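PDB 4MUQ: D,D-dipeptidase/D,D-carboxypeptidase from Enterococcus faecalis, which is a zinc-dependent D,D-peptidase of vancomycin resistance that probably cleaves D-Ala-D-Ala dipeptides and trims terminal D-alanine from cell-wall precursors. Local coordinates for residues V54-I68 with I135-F148. Sequence-based numbering, arbitrary orientation.
Sequences VLQLIFEKISAGNSI and ICDEFRRAAPDYGF
Phe139 and Ile62 are the two knobs that lock helix 54-62 against helix 135-142; the axes of these segments approach to 9.9 Å, with 124° between their N-to-C directions. Phe139, its CG anti to the backbone N (chi1 179°), drops its ring into the hollow between Leu55, Ile58, Phe59 and Ile62. Ile58 CG2 presses on Phe139 CD1 at 3.5 Å, Leu55 CD1 meets the ring edge, and the Phe59 ring touches it rim to rim, planes at 45°. In return, Ile62 fills the pocket of Ile135, Glu138, Phe139 and Ala142, with CD1 3.7 Å from Phe139 CB. Ile58 also fills the gap between two more rings: its CG1 lies 3.7 Å from Tyr146 CG, while its CD1 reaches Phe148 CD2. Farther out, the Tyr146 side chain crosses that of Lys61 at about a right angle and sets its OH against the methylenes, nearest CG; Lys61 NZ shares a water with Asp145 OD2. At the other end Ile135 CD1 comes within 3.4 Å of Ile62 O, just where Ser63 closes the helix in a Schellman motif. Beneath both helices runs the antiparallel sheet of the Hedgehog/DD-peptidase fold: Leu55 and Phe139 rest on strand 113-118, and Phe139 packs edge-to-face with Phe169 of strand 168-171, the residue after zinc ligand His168.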
loop_
_atom_site.group_PDB
_atom_site.type_symbol
_atom_site.label_atom_id
_atom_site.label_comp_id
_atom_site.label_asym_id
_atom_site.label_seq_id
_atom_site.Cartn_x
_atom_site.Cartn_y
_atom_site.Cartn_z
ATOM N N VAL A 54 -0.903 -7.930 9.712
ATOM C CA VAL A 54 -0.609 -8.704 8.517
ATOM C C VAL A 54 0.888 -8.999 8.406
ATOM O O VAL A 54 1.294 -10.113 8.055
ATOM C CB VAL A 54 -1.126 -7.970 7.260
ATOM C CG1 VAL A 54 -0.526 -8.560 6.002
ATOM C CG2 VAL A 54 -2.647 -8.036 7.206
ATOM N N LEU A 55 1.708 -8.001 8.733
ATOM C CA LEU A 55 3.151 -8.171 8.685
ATOM C C LEU A 55 3.556 -9.316 9.606
ATOM O O LEU A 55 4.344 -10.175 9.221
ATOM C CB LEU A 55 3.852 -6.879 9.111
ATOM C CG LEU A 55 5.319 -6.770 8.708
ATOM C CD1 LEU A 55 5.436 -6.738 7.188
ATOM C CD2 LEU A 55 5.948 -5.531 9.337
ATOM N N GLN A 56 3.001 -9.349 10.816
ATOM C CA GLN A 56 3.290 -10.442 11.734
ATOM C C GLN A 56 2.892 -11.798 11.154
ATOM O O GLN A 56 3.624 -12.779 11.310
ATOM C CB GLN A 56 2.615 -10.224 13.093
ATOM C CG GLN A 56 3.218 -9.082 13.905
ATOM C CD GLN A 56 4.671 -9.331 14.272
ATOM O OE1 GLN A 56 5.092 -10.477 14.460
ATOM N NE2 GLN A 56 5.445 -8.258 14.376
ATOM N N LEU A 57 1.740 -11.864 10.487
ATOM C CA LEU A 57 1.315 -13.107 9.846
ATOM C C LEU A 57 2.326 -13.580 8.795
ATOM O O LEU A 57 2.619 -14.773 8.705
ATOM C CB LEU A 57 -0.073 -12.948 9.208
ATOM C CG LEU A 57 -1.275 -12.783 10.136
ATOM C CD1 LEU A 57 -2.532 -12.529 9.321
ATOM C CD2 LEU A 57 -1.464 -14.014 11.011
ATOM N N ILE A 58 2.861 -12.657 8.002
ATOM C CA ILE A 58 3.830 -13.049 6.981
ATOM C C ILE A 58 5.126 -13.545 7.618
ATOM O O ILE A 58 5.669 -14.567 7.201
ATOM C CB ILE A 58 4.139 -11.909 5.992
ATOM C CG1 ILE A 58 2.865 -11.405 5.318
ATOM C CG2 ILE A 58 5.084 -12.396 4.919
ATOM C CD1 ILE A 58 3.051 -10.092 4.572
ATOM N N PHE A 59 5.612 -12.812 8.621
ATOM C CA PHE A 59 6.824 -13.198 9.345
ATOM C C PHE A 59 6.649 -14.583 9.965
ATOM O O PHE A 59 7.572 -15.409 9.934
ATOM C CB PHE A 59 7.169 -12.167 10.426
ATOM C CG PHE A 59 7.670 -10.860 9.894
ATOM C CD1 PHE A 59 8.211 -10.765 8.618
ATOM C CD2 PHE A 59 7.581 -9.712 10.671
ATOM C CE1 PHE A 59 8.666 -9.545 8.133
ATOM C CE2 PHE A 59 8.032 -8.493 10.193
ATOM C CZ PHE A 59 8.572 -8.411 8.921
ATOM N N GLU A 60 5.460 -14.853 10.507
ATOM C CA GLU A 60 5.145 -16.177 11.045
ATOM C C GLU A 60 5.210 -17.235 9.953
ATOM O O GLU A 60 5.794 -18.304 10.140
ATOM C CB GLU A 60 3.741 -16.211 11.663
ATOM C CG GLU A 60 3.565 -15.391 12.938
ATOM C CD GLU A 60 2.098 -15.130 13.267
ATOM O OE1 GLU A 60 1.250 -15.990 12.942
ATOM O OE2 GLU A 60 1.795 -14.061 13.843
ATOM N N LYS A 61 4.598 -16.927 8.816
ATOM C CA LYS A 61 4.442 -17.899 7.738
ATOM C C LYS A 61 5.788 -18.349 7.169
ATOM O O LYS A 61 5.977 -19.533 6.870
ATOM C CB LYS A 61 3.548 -17.313 6.637
ATOM C CG LYS A 61 3.507 -18.106 5.330
ATOM C CD LYS A 61 2.854 -19.474 5.488
ATOM C CE LYS A 61 2.296 -19.969 4.156
ATOM N NZ LYS A 61 3.168 -19.600 3.000
ATOM N N ILE A 62 6.720 -17.410 7.044
ATOM C CA ILE A 62 8.027 -17.697 6.461
ATOM C C ILE A 62 9.111 -17.982 7.507
ATOM O O ILE A 62 10.275 -18.181 7.154
ATOM C CB ILE A 62 8.506 -16.539 5.556
ATOM C CG1 ILE A 62 8.822 -15.296 6.391
ATOM C CG2 ILE A 62 7.455 -16.219 4.491
ATOM C CD1 ILE A 62 9.381 -14.135 5.586
ATOM N N SER A 63 8.728 -18.000 8.782
ATOM C CA SER A 63 9.674 -18.227 9.882
ATOM C C SER A 63 10.874 -17.273 9.836
ATOM O O SER A 63 12.031 -17.700 9.895
ATOM C CB SER A 63 10.149 -19.683 9.901
ATOM O OG SER A 63 9.051 -20.567 10.046
ATOM N N ALA A 64 10.582 -15.985 9.741
ATOM C CA ALA A 64 11.607 -14.961 9.588
ATOM C C ALA A 64 12.478 -14.838 10.834
ATOM O O ALA A 64 13.653 -14.478 10.743
ATOM C CB ALA A 64 10.967 -13.635 9.269
ATOM N N GLY A 65 11.901 -15.141 11.993
ATOM C CA GLY A 65 12.607 -14.966 13.251
ATOM C C GLY A 65 13.028 -13.517 13.428
ATOM O O GLY A 65 12.193 -12.613 13.446
ATOM N N ASN A 66 14.332 -13.300 13.537
ATOM C CA ASN A 66 14.893 -11.964 13.638
ATOM C C ASN A 66 15.699 -11.586 12.407
ATOM O O ASN A 66 16.432 -10.604 12.430
ATOM C CB ASN A 66 15.798 -11.879 14.868
ATOM C CG ASN A 66 15.044 -12.104 16.147
ATOM O OD1 ASN A 66 14.241 -11.262 16.551
ATOM N ND2 ASN A 66 15.283 -13.241 16.791
ATOM N N SER A 67 15.564 -12.368 11.337
ATOM C CA SER A 67 16.382 -12.148 10.150
ATOM C C SER A 67 15.941 -10.936 9.326
ATOM O O SER A 67 16.743 -10.375 8.573
ATOM C CB SER A 67 16.441 -13.416 9.290
ATOM O OG SER A 67 15.140 -13.856 8.944
ATOM N N ILE A 68 14.683 -10.529 9.477
ATOM C CA ILE A 68 14.180 -9.341 8.798
ATOM C C ILE A 68 13.809 -8.298 9.828
ATOM O O ILE A 68 13.106 -8.592 10.795
ATOM C CB ILE A 68 12.937 -9.635 7.935
ATOM C CG1 ILE A 68 13.299 -10.587 6.794
ATOM C CG2 ILE A 68 12.346 -8.336 7.378
ATOM C CD1 ILE A 68 12.098 -11.120 6.023
ATOM N N ILE A 135 15.626 -15.471 2.841
ATOM C CA ILE A 135 14.449 -15.125 3.627
ATOM C C ILE A 135 13.745 -13.869 3.118
ATOM O O ILE A 135 12.518 -13.791 3.151
ATOM C CB ILE A 135 14.799 -15.006 5.141
ATOM C CG1 ILE A 135 13.528 -14.934 5.987
ATOM C CG2 ILE A 135 15.722 -13.819 5.408
ATOM C CD1 ILE A 135 12.672 -16.187 5.898
ATOM N N CYS A 136 14.511 -12.892 2.635
ATOM C CA CYS A 136 13.913 -11.662 2.130
ATOM C C CYS A 136 13.064 -11.939 0.900
ATOM O O CYS A 136 11.999 -11.344 0.719
ATOM C CB CYS A 136 14.976 -10.614 1.804
ATOM S SG CYS A 136 15.889 -10.042 3.239
ATOM N N ASP A 137 13.529 -12.855 0.057
ATOM C CA ASP A 137 12.755 -13.212 -1.126
ATOM C C ASP A 137 11.561 -14.099 -0.779
ATOM O O ASP A 137 10.533 -14.047 -1.459
ATOM C CB ASP A 137 13.614 -13.887 -2.190
ATOM C CG ASP A 137 13.044 -13.698 -3.579
ATOM O OD1 ASP A 137 12.707 -12.547 -3.925
ATOM O OD2 ASP A 137 12.904 -14.699 -4.310
ATOM N N GLU A 138 11.684 -14.895 0.278
ATOM C CA GLU A 138 10.531 -15.626 0.794
ATOM C C GLU A 138 9.443 -14.650 1.225
ATOM O O GLU A 138 8.261 -14.853 0.934
ATOM C CB GLU A 138 10.923 -16.514 1.976
ATOM C CG GLU A 138 11.696 -17.765 1.596
ATOM C CD GLU A 138 11.766 -18.767 2.739
ATOM O OE1 GLU A 138 12.887 -19.182 3.097
ATOM O OE2 GLU A 138 10.702 -19.143 3.277
ATOM N N PHE A 139 9.833 -13.577 1.903
ATOM C CA PHE A 139 8.875 -12.538 2.241
ATOM C C PHE A 139 8.238 -11.959 0.979
ATOM O O PHE A 139 7.008 -11.809 0.889
ATOM C CB PHE A 139 9.521 -11.403 3.053
ATOM C CG PHE A 139 8.550 -10.303 3.392
ATOM C CD1 PHE A 139 7.866 -10.319 4.600
ATOM C CD2 PHE A 139 8.295 -9.278 2.494
ATOM C CE1 PHE A 139 6.941 -9.327 4.910
ATOM C CE2 PHE A 139 7.362 -8.289 2.781
ATOM C CZ PHE A 139 6.691 -8.312 4.001
ATOM N N ARG A 140 9.086 -11.583 0.027
ATOM C CA ARG A 140 8.632 -10.900 -1.172
ATOM C C ARG A 140 7.646 -11.766 -1.943
ATOM O O ARG A 140 6.642 -11.262 -2.456
ATOM C CB ARG A 140 9.839 -10.507 -2.034
ATOM C CG ARG A 140 9.504 -9.775 -3.310
ATOM C CD ARG A 140 10.769 -9.548 -4.114
ATOM N NE ARG A 140 11.604 -8.471 -3.572
ATOM C CZ ARG A 140 12.750 -8.669 -2.920
ATOM N NH1 ARG A 140 13.197 -9.891 -2.680
ATOM N NH2 ARG A 140 13.456 -7.632 -2.489
ATOM N N ARG A 141 7.902 -13.067 -1.996
ATOM C CA ARG A 141 7.034 -13.983 -2.733
ATOM C C ARG A 141 5.728 -14.299 -1.990
ATOM O O ARG A 141 4.702 -14.574 -2.610
ATOM C CB ARG A 141 7.792 -15.259 -3.112
ATOM C CG ARG A 141 8.929 -15.012 -4.110
ATOM C CD ARG A 141 9.622 -16.305 -4.523
ATOM N NE ARG A 141 10.462 -16.134 -5.709
ATOM C CZ ARG A 141 10.813 -17.122 -6.528
ATOM N NH1 ARG A 141 10.395 -18.360 -6.296
ATOM N NH2 ARG A 141 11.578 -16.875 -7.582
ATOM N N ALA A 142 5.759 -14.242 -0.660
ATOM C CA ALA A 142 4.554 -14.477 0.146
ATOM C C ALA A 142 3.658 -13.239 0.253
ATOM O O ALA A 142 2.435 -13.347 0.401
ATOM C CB ALA A 142 4.927 -14.954 1.527
ATOM N N ALA A 143 4.268 -12.065 0.179
ATOM C CA ALA A 143 3.579 -10.809 0.444
ATOM C C ALA A 143 2.230 -10.618 -0.274
ATOM O O ALA A 143 1.250 -10.215 0.368
ATOM C CB ALA A 143 4.518 -9.627 0.178
ATOM N N PRO A 144 2.160 -10.915 -1.590
ATOM C CA PRO A 144 0.886 -10.637 -2.277
ATOM C C PRO A 144 -0.271 -11.532 -1.828
ATOM O O PRO A 144 -1.436 -11.165 -2.031
ATOM C CB PRO A 144 1.227 -10.877 -3.751
ATOM C CG PRO A 144 2.716 -10.635 -3.831
ATOM C CD PRO A 144 3.232 -11.235 -2.554
ATOM N N ASP A 145 0.033 -12.671 -1.212
ATOM C CA ASP A 145 -1.005 -13.519 -0.646
ATOM C C ASP A 145 -1.642 -12.900 0.599
ATOM O O ASP A 145 -2.691 -13.358 1.053
ATOM C CB ASP A 145 -0.455 -14.910 -0.319
ATOM C CG ASP A 145 -0.126 -15.720 -1.559
ATOM O OD1 ASP A 145 -0.777 -15.512 -2.606
ATOM O OD2 ASP A 145 0.785 -16.572 -1.482
ATOM N N TYR A 146 -1.003 -11.866 1.151
ATOM C CA TYR A 146 -1.444 -11.281 2.417
ATOM C C TYR A 146 -1.839 -9.816 2.319
ATOM O O TYR A 146 -2.290 -9.230 3.304
ATOM C CB TYR A 146 -0.374 -11.459 3.502
ATOM C CG TYR A 146 -0.208 -12.892 3.945
ATOM C CD1 TYR A 146 -0.859 -13.363 5.078
ATOM C CD2 TYR A 146 0.589 -13.778 3.227
ATOM C CE1 TYR A 146 -0.722 -14.675 5.488
ATOM C CE2 TYR A 146 0.731 -15.092 3.625
ATOM C CZ TYR A 146 0.078 -15.535 4.757
ATOM O OH TYR A 146 0.217 -16.846 5.159
ATOM N N GLY A 147 -1.685 -9.213 1.148
ATOM C CA GLY A 147 -2.086 -7.832 0.996
ATOM C C GLY A 147 -0.980 -6.842 0.677
ATOM O O GLY A 147 -1.253 -5.652 0.502
ATOM N N PHE A 148 0.263 -7.317 0.620
ATOM C CA PHE A 148 1.407 -6.445 0.343
ATOM C C PHE A 148 1.934 -6.589 -1.085
ATOM O O PHE A 148 1.835 -7.667 -1.694
ATOM C CB PHE A 148 2.560 -6.752 1.314
ATOM C CG PHE A 148 2.504 -6.004 2.626
ATOM C CD1 PHE A 148 2.983 -4.697 2.717
ATOM C CD2 PHE A 148 2.015 -6.617 3.776
ATOM C CE1 PHE A 148 2.965 -4.020 3.918
ATOM C CE2 PHE A 148 1.996 -5.935 4.989
ATOM C CZ PHE A 148 2.477 -4.635 5.050
HETATM O O HOH W 1 2.060 -17.354 0.986
#